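Local coordinates for ascorbate-specific PTS system EIIA component (Streptococcus pyogenes serotype M1, PDB 2OQT), which probably passes phosphate along the phosphoenolpyruvate-dependent phosphotransferase system as the IIA component for ascorbate uptake, at residues L16-D21 and V27-Q32; N79-I84 and P118-L123. All coordinates share one frame; numbering follows the deposited sequence.

How the interactions relate
Both contacts lean on strand 80-86 of the mixed sheet, from different helices and at different depths. Interaction 1 lies near the surface, where the end of strand 14-18 and the loop after it meet helix 23-36. Interaction 2 is buried, with its centre about 6 Å from that of the chain against about 10 Å for interaction 1, and sets strand 80-86 against helix 111-124. Neither holds a hydrogen bond between its segments, but aliphatic carbons and a backbone carbonyl serve the first, whereas an aromatic ring and long aliphatic side chains serve the second. Segment 79-84 also touches interaction 1, through I84, whose CD1 lies 3.8 Å from L18 CD1.

Interaction 1: L16-D21 and V27-Q32; sequences LGLSAD and VRLAVQ
L29, on helix 23-36, reaches across to L18 and A20, two residues apart where the chain leaves strand 14-18. Its CB begins the contact, lying 4.0 Å from CD1 of L18. With CG beside the backbone N and anti to the carbonyl carbon (chi1 -69°), the side chain then runs outward past that of L18, the two sliding by each other in opposite directions, and CD1 of L29 comes within 4.1 Å of CB of L18. The same methyl goes furthest into the loop: CD1 of L29 rests 3.8 Å from CB of A20 and 3.4 Å from the backbone O of S19.

Residue choice follows from this layout. Leucine at 29 is long enough to bridge from the helix to the loop, and the short A20 lets the backbone run close over the CD1 methyl of L29 while its own CB still makes contact. S19 turns its side chain away and contributes its carbonyl instead, as fits an exposed position. The backbone of L18 is meanwhile bonded to T85 and T87, and L29 also touches I84, so the contact continues into the sheet. With no hydrogen bond across, the contact of 158 Å² rests on apolar burial and one carbonyl beside a methyl; it sets the spacing of helix and loop but adds no directional bond between them.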
loop_
_atom_site.group_PDB
_atom_site.type_symbol
_atom_site.label_atom_id
_atom_site.label_comp_id
_atom_site.label_asym_id
_atom_site.label_seq_id
_atom_site.Cartn_x
_atom_site.Cartn_y
_atom_site.Cartn_z
ATOM N N LEU A 16 1.534 -11.470 -2.272
ATOM C CA LEU A 16 2.497 -11.589 -3.336
ATOM C C LEU A 16 1.841 -12.161 -4.576
ATOM O O LEU A 16 1.204 -13.223 -4.511
ATOM C CB LEU A 16 3.674 -12.437 -2.844
ATOM C CG LEU A 16 4.757 -11.563 -2.225
ATOM C CD1 LEU A 16 5.683 -12.391 -1.384
ATOM C CD2 LEU A 16 5.528 -10.855 -3.350
ATOM N N GLY A 17 1.969 -11.423 -5.683
ATOM C CA GLY A 17 1.583 -11.904 -7.009
ATOM C C GLY A 17 0.111 -12.174 -7.095
ATOM O O GLY A 17 -0.308 -13.267 -7.447
ATOM N N LEU A 18 -0.691 -11.183 -6.748
ATOM C CA LEU A 18 -2.133 -11.300 -6.914
ATOM C C LEU A 18 -2.510 -10.787 -8.313
ATOM O O LEU A 18 -1.656 -10.280 -9.029
ATOM C CB LEU A 18 -2.876 -10.543 -5.810
ATOM C CG LEU A 18 -2.481 -10.725 -4.354
ATOM C CD1 LEU A 18 -3.118 -9.589 -3.582
ATOM C CD2 LEU A 18 -2.904 -12.060 -3.779
ATOM N N SER A 19 -3.774 -10.917 -8.698
ATOM C CA SER A 19 -4.209 -10.531 -10.045
ATOM C C SER A 19 -5.453 -9.645 -9.983
ATOM O O SER A 19 -6.424 -9.980 -9.297
ATOM C CB SER A 19 -4.515 -11.776 -10.928
ATOM O OG SER A 19 -3.825 -12.968 -10.533
ATOM N N ALA A 20 -5.448 -8.529 -10.703
ATOM C CA ALA A 20 -6.633 -7.680 -10.723
ATOM C C ALA A 20 -6.846 -7.108 -12.119
ATOM O O ALA A 20 -5.885 -6.918 -12.841
ATOM C CB ALA A 20 -6.501 -6.562 -9.661
ATOM N N ASP A 21 -8.101 -6.849 -12.502
ATOM C CA ASP A 21 -8.432 -6.394 -13.874
ATOM C C ASP A 21 -8.734 -4.911 -13.921
ATOM O O ASP A 21 -8.552 -4.244 -14.961
ATOM C CB ASP A 21 -9.665 -7.132 -14.418
ATOM C CG ASP A 21 -9.359 -8.558 -14.860
ATOM O OD1 ASP A 21 -10.291 -9.398 -14.775
ATOM O OD2 ASP A 21 -8.199 -8.834 -15.284
ATOM N N VAL A 27 -7.421 -2.249 -5.519
ATOM C CA VAL A 27 -7.607 -1.571 -4.264
ATOM C C VAL A 27 -8.266 -2.525 -3.261
ATOM O O VAL A 27 -7.813 -2.614 -2.131
ATOM C CB VAL A 27 -8.352 -0.241 -4.494
ATOM C CG1 VAL A 27 -8.975 0.287 -3.243
ATOM C CG2 VAL A 27 -7.384 0.735 -5.035
ATOM N N ARG A 28 -9.322 -3.216 -3.660
ATOM C CA ARG A 28 -9.945 -4.212 -2.801
ATOM C C ARG A 28 -8.890 -5.177 -2.264
ATOM O O ARG A 28 -8.811 -5.427 -1.062
ATOM C CB ARG A 28 -11.019 -4.964 -3.583
ATOM C CG ARG A 28 -11.701 -6.099 -2.847
ATOM C CD ARG A 28 -12.843 -6.648 -3.697
ATOM N NE ARG A 28 -14.099 -5.928 -3.456
ATOM C CZ ARG A 28 -15.007 -5.656 -4.396
ATOM N NH1 ARG A 28 -14.794 -6.032 -5.663
ATOM N NH2 ARG A 28 -16.114 -4.990 -4.072
ATOM N N LEU A 29 -8.068 -5.711 -3.169
ATOM C CA LEU A 29 -7.055 -6.709 -2.804
ATOM C C LEU A 29 -6.013 -6.090 -1.898
ATOM O O LEU A 29 -5.388 -6.785 -1.103
ATOM C CB LEU A 29 -6.384 -7.311 -4.064
ATOM C CG LEU A 29 -7.181 -8.242 -5.023
ATOM C CD1 LEU A 29 -6.380 -8.423 -6.306
ATOM C CD2 LEU A 29 -7.566 -9.636 -4.386
ATOM N N ALA A 30 -5.815 -4.778 -2.012
ATOM C CA ALA A 30 -4.740 -4.139 -1.297
ATOM C C ALA A 30 -5.171 -3.834 0.135
ATOM O O ALA A 30 -4.339 -3.753 1.046
ATOM C CB ALA A 30 -4.293 -2.893 -2.024
ATOM N N VAL A 31 -6.468 -3.655 0.334
ATOM C CA VAL A 31 -7.021 -3.340 1.652
ATOM C C VAL A 31 -7.365 -4.634 2.409
ATOM O O VAL A 31 -7.380 -4.668 3.628
ATOM C CB VAL A 31 -8.302 -2.449 1.534
ATOM C CG1 VAL A 31 -8.837 -2.081 2.915
ATOM C CG2 VAL A 31 -8.035 -1.160 0.745
ATOM N N GLN A 32 -7.664 -5.699 1.672
ATOM C CA GLN A 32 -8.051 -6.970 2.270
ATOM C C GLN A 32 -7.130 -7.386 3.410
ATOM O O GLN A 32 -7.586 -7.570 4.532
ATOM C CB GLN A 32 -8.150 -8.052 1.191
ATOM C CG GLN A 32 -8.698 -9.367 1.685
ATOM C CD GLN A 32 -9.886 -9.170 2.581
ATOM O OE1 GLN A 32 -10.930 -8.669 2.146
ATOM N NE2 GLN A 32 -9.731 -9.539 3.865
#

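Interaction 2: N79-I84 and P118-L123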
loop_
_atom_site.group_PDB
_atom_site.type_symbol
_atom_site.label_atom_id
_atom_site.label_comp_id
_atom_site.label_asym_id
_atom_site.label_seq_id
_atom_site.Cartn_x
_atom_site.Cartn_y
_atom_site.Cartn_z
ATOM N N ASN A 79 -3.457 2.007 13.324
ATOM C CA ASN A 79 -2.443 2.287 12.297
ATOM C C ASN A 79 -1.788 0.999 11.783
ATOM O O ASN A 79 -1.410 0.076 12.564
ATOM C CB ASN A 79 -1.393 3.289 12.763
ATOM C CG ASN A 79 -1.990 4.600 13.309
ATOM O OD1 ASN A 79 -1.353 5.236 14.133
ATOM N ND2 ASN A 79 -3.203 4.987 12.887
ATOM N N ALA A 80 -1.685 0.931 10.458
ATOM C CA ALA A 80 -1.291 -0.294 9.764
ATOM C C ALA A 80 -0.834 0.076 8.387
ATOM O O ALA A 80 -1.183 1.152 7.870
ATOM C CB ALA A 80 -2.467 -1.251 9.664
ATOM N N PHE A 81 -0.008 -0.809 7.842
ATOM C CA PHE A 81 0.384 -0.825 6.461
ATOM C C PHE A 81 0.058 -2.215 5.960
ATOM O O PHE A 81 0.115 -3.190 6.728
ATOM C CB PHE A 81 1.881 -0.643 6.269
ATOM C CG PHE A 81 2.397 0.766 6.514
ATOM C CD1 PHE A 81 2.115 1.809 5.610
ATOM C CD2 PHE A 81 3.235 1.034 7.621
ATOM C CE1 PHE A 81 2.639 3.118 5.833
ATOM C CE2 PHE A 81 3.759 2.321 7.857
ATOM C CZ PHE A 81 3.462 3.370 6.954
ATOM N N ALA A 82 -0.237 -2.281 4.659
ATOM C CA ALA A 82 -0.338 -3.512 3.922
ATOM C C ALA A 82 0.554 -3.369 2.683
ATOM O O ALA A 82 0.960 -2.253 2.353
ATOM C CB ALA A 82 -1.801 -3.822 3.577
ATOM N N LEU A 83 0.910 -4.488 2.038
ATOM C CA LEU A 83 1.760 -4.471 0.818
ATOM C C LEU A 83 1.449 -5.617 -0.105
ATOM O O LEU A 83 1.661 -6.799 0.228
ATOM C CB LEU A 83 3.252 -4.446 1.142
ATOM C CG LEU A 83 4.364 -4.520 0.077
ATOM C CD1 LEU A 83 3.934 -4.123 -1.269
ATOM C CD2 LEU A 83 5.536 -3.613 0.474
ATOM N N ILE A 84 0.958 -5.266 -1.281
ATOM C CA ILE A 84 0.602 -6.270 -2.263
ATOM C C ILE A 84 1.320 -6.027 -3.598
ATOM O O ILE A 84 1.847 -4.947 -3.874
ATOM C CB ILE A 84 -0.947 -6.501 -2.394
ATOM C CG1 ILE A 84 -1.616 -5.399 -3.229
ATOM C CG2 ILE A 84 -1.585 -6.623 -1.024
ATOM C CD1 ILE A 84 -2.785 -5.873 -4.095
ATOM N N PRO A 118 7.385 9.467 3.987
ATOM C CA PRO A 118 8.845 9.357 4.013
ATOM C C PRO A 118 9.329 7.906 3.969
ATOM O O PRO A 118 10.264 7.609 3.224
ATOM C CB PRO A 118 9.236 10.020 5.333
ATOM C CG PRO A 118 8.112 10.892 5.678
ATOM C CD PRO A 118 6.883 10.277 5.114
ATOM N N GLN A 119 8.680 7.014 4.722
ATOM C CA GLN A 119 9.066 5.609 4.743
ATOM C C GLN A 119 8.807 4.974 3.386
ATOM O O GLN A 119 9.654 4.252 2.851
ATOM C CB GLN A 119 8.323 4.851 5.851
ATOM C CG GLN A 119 8.815 5.155 7.270
ATOM C CD GLN A 119 8.076 4.383 8.369
ATOM O OE1 GLN A 119 8.341 3.189 8.602
ATOM N NE2 GLN A 119 7.160 5.076 9.071
ATOM N N ILE A 120 7.638 5.264 2.816
ATOM C CA ILE A 120 7.212 4.652 1.548
ATOM C C ILE A 120 8.161 5.114 0.451
ATOM O O ILE A 120 8.665 4.307 -0.341
ATOM C CB ILE A 120 5.768 5.063 1.162
ATOM C CG1 ILE A 120 4.801 4.957 2.353
ATOM C CG2 ILE A 120 5.255 4.244 -0.024
ATOM C CD1 ILE A 120 4.007 3.708 2.399
ATOM N N VAL A 121 8.393 6.430 0.428
ATOM C CA VAL A 121 9.305 7.067 -0.512
ATOM C C VAL A 121 10.649 6.351 -0.562
ATOM O O VAL A 121 11.154 6.098 -1.645
ATOM C CB VAL A 121 9.498 8.554 -0.184
ATOM C CG1 VAL A 121 10.661 9.131 -0.963
ATOM C CG2 VAL A 121 8.230 9.333 -0.526
ATOM N N ALA A 122 11.184 6.014 0.616
ATOM C CA ALA A 122 12.489 5.386 0.796
ATOM C C ALA A 122 12.568 4.003 0.174
ATOM O O ALA A 122 13.571 3.662 -0.472
ATOM C CB ALA A 122 12.845 5.330 2.264
ATOM N N LEU A 123 11.514 3.209 0.352
ATOM C CA LEU A 123 11.455 1.855 -0.231
ATOM C C LEU A 123 11.495 1.913 -1.742
ATOM O O LEU A 123 12.122 1.072 -2.401
ATOM C CB LEU A 123 10.190 1.120 0.212
ATOM C CG LEU A 123 9.976 -0.300 -0.328
ATOM C CD1 LEU A 123 10.972 -1.305 0.248
ATOM C CD2 LEU A 123 8.553 -0.755 -0.039
#
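A helix packed on a face of a mixed beta-sheet, part of the alpha/beta fold of this EIIA type 2 family, brings F81 and L83 of strand 80-86 against I120 and L123 of helix 111-124. Two residues apart on the strand, F81 and L83 both point to the helix; three apart on the helix, I120 and L123 lie about one turn from each other, so the four pair off in order. All are buried, and large apolar side chains suit a gap in which the nearest CA atoms, those of F81 and I120, are still 10.0 Å apart.

CD1 of I120 comes obliquely to the CD1-CE1 side of the F81 ring, 3.7 Å from CE1 and 4.2 Å from CD1 of F81. I120 does not aim its CB straight at the strand; its CG1 branch, anti to the carbonyl carbon (chi1 -46°), carries the terminal methyl over to the ring. L102 of the neighbouring strand 97-105 touches both F81 and I120, while L4, A7 and L8 of helix 4-10 also pack on F81.

Q119 points toward the strand too, but its amide is engaged by backbone groups: OE1 accepts from L4 N and NE2 donates to M2 O, tying the helix to the N-terminal part of the chain, while V115 O, one turn back in the same helix, is a second acceptor for NE2. Further along, the leucines extend toward each other tip to tip, CD2 of L83 standing 4.2 Å from CD2 of L123.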